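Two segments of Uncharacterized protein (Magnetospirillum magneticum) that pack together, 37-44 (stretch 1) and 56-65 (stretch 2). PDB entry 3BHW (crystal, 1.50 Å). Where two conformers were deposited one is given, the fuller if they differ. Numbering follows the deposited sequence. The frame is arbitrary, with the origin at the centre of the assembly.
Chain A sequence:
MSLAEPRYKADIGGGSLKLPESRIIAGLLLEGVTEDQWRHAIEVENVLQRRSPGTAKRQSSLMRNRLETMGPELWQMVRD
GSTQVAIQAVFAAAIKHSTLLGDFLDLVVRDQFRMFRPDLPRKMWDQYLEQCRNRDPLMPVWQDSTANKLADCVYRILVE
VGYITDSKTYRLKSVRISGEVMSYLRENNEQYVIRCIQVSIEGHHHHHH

Stretch 1 (37-44) QWRHAIEV
Stretch 2 56-65: AKRQSSLMRN

Residues 37-43 and 57-65 are helical, their axes 10.7 Å apart at closest approach and their N-to-C directions 125° apart; E43 CA and K57 CA, 7.0 Å apart, are the nearest CA pair. I42 N bonds to W38 O (3.2 Å) and R64 N to S60 O (3.0 Å). Side chains make most of the contact, which buries 361 Å² in total.

W38 (chi1 151°, chi2 -106°) points toward the second helix. R64, extended with all four chi angles near t, lies over one face of the indole: its CZ is 4.2 Å from the five-membered-ring centroid, 12° off the normal, a cation-pi contact, while CD sits 3.8 Å from the six-membered-ring centroid in a CH-pi contact. W38 NE1 and R64 NH1, 3.4 Å apart, are both donors and do not bond; buried R64 NE has no partner. At the indole edge, W38 CZ2 meets backbone S60 O at 3.5 Å.

S60 OG (chi1 p) and S61 OG (m) donate to K57 O, at 2.9 and 2.7 Å. Short S60 points toward stretch 1; I42 (p,t) CD1 packs 3.5 Å from S60 OG.

E43 (m,t) OE1, less certainly placed, accepts from K57 (m,t,t, chi4 -141°) NZ at 2.7 Å and R39 (m,t,p, chi4 -164°) NH2 at 2.8 Å (154°), both salt bridges. These like-charged donors, 3.3 Å apart, do not bond each other. R39 NE bonds weakly to E43 OE2 (3.0 Å, 129°).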

# COMPACT_ATOMS: atom_id res chain seq x y z
N GLN A 37 -14.41 20.65 -0.49
CA GLN A 37 -15.26 19.84 -1.35
C GLN A 37 -14.88 18.37 -1.28
O GLN A 37 -15.74 17.48 -1.39
CB GLN A 37 -15.24 20.39 -2.78
CG GLN A 37 -16.15 19.58 -3.73
CD GLN A 37 -17.60 19.57 -3.26
OE1 GLN A 37 -18.13 20.60 -2.88
NE2 GLN A 37 -18.23 18.41 -3.27
N TRP A 38 -13.59 18.11 -1.04
CA TRP A 38 -13.13 16.73 -0.85
C TRP A 38 -13.82 16.11 0.31
O TRP A 38 -14.42 15.04 0.20
CB TRP A 38 -11.61 16.64 -0.67
CG TRP A 38 -11.15 15.45 0.19
CD1 TRP A 38 -10.69 15.51 1.47
CD2 TRP A 38 -11.08 14.06 -0.19
NE1 TRP A 38 -10.34 14.27 1.91
CE2 TRP A 38 -10.57 13.36 0.92
CE3 TRP A 38 -11.36 13.36 -1.37
CZ2 TRP A 38 -10.38 11.97 0.91
CZ3 TRP A 38 -11.18 11.98 -1.38
CH2 TRP A 38 -10.69 11.30 -0.25
N ARG A 39 -13.80 16.83 1.43
CA ARG A 39 -14.49 16.38 2.67
C ARG A 39 -16.00 16.28 2.54
O ARG A 39 -16.61 15.31 3.04
CB ARG A 39 -14.12 17.24 3.88
CG ARG A 39 -12.69 17.08 4.36
CD ARG A 39 -12.50 17.58 5.81
NE ARG A 39 -13.50 17.02 6.72
CZ ARG A 39 -13.79 17.48 7.94
NH1 ARG A 39 -13.12 18.51 8.47
NH2 ARG A 39 -14.75 16.90 8.64
N HIS A 40 -16.62 17.26 1.90
CA HIS A 40 -18.04 17.16 1.58
C HIS A 40 -18.37 15.90 0.75
O HIS A 40 -19.32 15.20 1.10
CB HIS A 40 -18.53 18.41 0.87
CG HIS A 40 -20.00 18.38 0.57
ND1 HIS A 40 -20.94 18.86 1.43
CD2 HIS A 40 -20.68 17.87 -0.49
CE1 HIS A 40 -22.15 18.66 0.94
NE2 HIS A 40 -22.02 18.11 -0.26
N ALA A 41 -17.61 15.64 -0.35
CA ALA A 41 -17.85 14.46 -1.21
C ALA A 41 -17.78 13.12 -0.44
O ALA A 41 -18.57 12.18 -0.66
CB ALA A 41 -16.81 14.47 -2.36
N ILE A 42 -16.83 13.03 0.48
CA ILE A 42 -16.66 11.81 1.26
C ILE A 42 -17.72 11.69 2.35
O ILE A 42 -18.39 10.67 2.48
CB ILE A 42 -15.19 11.69 1.86
CG1 ILE A 42 -14.95 12.69 3.01
CG2 ILE A 42 -14.17 11.90 0.76
CD1 ILE A 42 -13.53 12.69 3.69
N GLU A 43 -17.87 12.75 3.12
CA GLU A 43 -18.61 12.72 4.36
C GLU A 43 -20.10 12.98 4.24
O GLU A 43 -20.86 12.51 5.07
CB GLU A 43 -18.04 13.77 5.33
CG GLU A 43 -16.58 13.60 5.68
CD GLU A 43 -16.05 14.74 6.52
OE1 GLU A 43 -15.38 14.46 7.52
OE2 GLU A 43 -16.26 15.93 6.17
N VAL A 44 -20.49 13.76 3.24
CA VAL A 44 -21.88 14.26 3.08
C VAL A 44 -22.54 13.68 1.81
O VAL A 44 -23.63 13.07 1.88
CB VAL A 44 -21.91 15.82 3.10
CG1 VAL A 44 -23.33 16.34 3.12
CG2 VAL A 44 -21.14 16.41 4.33
N ALA A 56 -14.91 6.22 9.31
CA ALA A 56 -15.08 6.62 7.91
C ALA A 56 -14.00 7.59 7.40
O ALA A 56 -13.26 7.29 6.46
CB ALA A 56 -16.46 7.21 7.67
N LYS A 57 -13.91 8.75 8.04
CA LYS A 57 -13.09 9.86 7.55
C LYS A 57 -11.60 9.51 7.48
O LYS A 57 -10.93 9.91 6.55
CB LYS A 57 -13.27 11.09 8.43
CG LYS A 57 -14.72 11.57 8.55
CD LYS A 57 -14.83 12.80 9.43
CE LYS A 57 -16.27 13.02 9.92
NZ LYS A 57 -16.55 14.48 9.90
N ARG A 58 -11.11 8.82 8.51
CA ARG A 58 -9.68 8.49 8.60
C ARG A 58 -9.22 7.57 7.47
O ARG A 58 -8.15 7.76 6.87
CB ARG A 58 -9.39 7.87 9.96
CG ARG A 58 -9.20 8.92 11.06
CD ARG A 58 -9.11 8.29 12.45
NE ARG A 58 -7.99 7.35 12.51
CZ ARG A 58 -8.12 6.02 12.52
NH1 ARG A 58 -7.05 5.25 12.56
NH2 ARG A 58 -9.33 5.45 12.48
N GLN A 59 -10.03 6.55 7.20
CA GLN A 59 -9.72 5.59 6.16
C GLN A 59 -9.62 6.30 4.81
O GLN A 59 -8.65 6.11 4.08
CB GLN A 59 -10.78 4.50 6.18
CG GLN A 59 -10.51 3.23 5.38
CD GLN A 59 -11.80 2.38 5.26
OE1 GLN A 59 -12.13 1.92 4.19
NE2 GLN A 59 -12.54 2.24 6.36
N SER A 60 -10.59 7.15 4.49
CA SER A 60 -10.54 7.88 3.21
C SER A 60 -9.36 8.84 3.14
O SER A 60 -8.80 9.07 2.06
CB SER A 60 -11.85 8.61 2.92
OG SER A 60 -12.20 9.43 4.02
N SER A 61 -8.97 9.42 4.27
CA SER A 61 -7.80 10.29 4.29
C SER A 61 -6.58 9.46 3.93
O SER A 61 -5.79 9.86 3.10
CB SER A 61 -7.64 10.92 5.66
OG SER A 61 -8.86 11.53 6.01
N LEU A 62 -6.46 8.30 4.55
CA LEU A 62 -5.36 7.36 4.23
C LEU A 62 -5.28 7.00 2.73
O LEU A 62 -4.26 7.22 2.11
CB LEU A 62 -5.51 6.12 5.11
CG LEU A 62 -4.49 5.02 4.82
CD1 LEU A 62 -3.08 5.45 5.19
CD2 LEU A 62 -4.89 3.66 5.44
N MET A 63 -6.40 6.55 2.18
CA MET A 63 -6.41 6.12 0.76
C MET A 63 -6.03 7.32 -0.14
O MET A 63 -5.30 7.17 -1.12
CB MET A 63 -7.81 5.59 0.44
CG MET A 63 -8.25 4.47 1.36
SD MET A 63 -9.66 3.47 0.71
CE MET A 63 -10.23 2.60 2.11
N ARG A 64 -6.48 8.52 0.22
CA ARG A 64 -6.12 9.73 -0.53
C ARG A 64 -4.64 10.10 -0.32
O ARG A 64 -3.93 10.41 -1.27
CB ARG A 64 -6.99 10.92 -0.13
CG ARG A 64 -6.66 12.18 -0.97
CD ARG A 64 -7.20 13.47 -0.30
NE ARG A 64 -6.79 14.65 -1.06
CZ ARG A 64 -7.20 15.89 -0.81
NH1 ARG A 64 -8.02 16.12 0.21
NH2 ARG A 64 -6.76 16.91 -1.55
N ASN A 65 -4.21 10.11 0.94
CA ASN A 65 -2.82 10.41 1.25
C ASN A 65 -1.91 9.46 0.50
O ASN A 65 -0.86 9.86 -0.06
CB ASN A 65 -2.55 10.36 2.75
CG ASN A 65 -3.13 11.53 3.49
OD1 ASN A 65 -3.37 11.47 4.70
ND2 ASN A 65 -3.41 12.59 2.76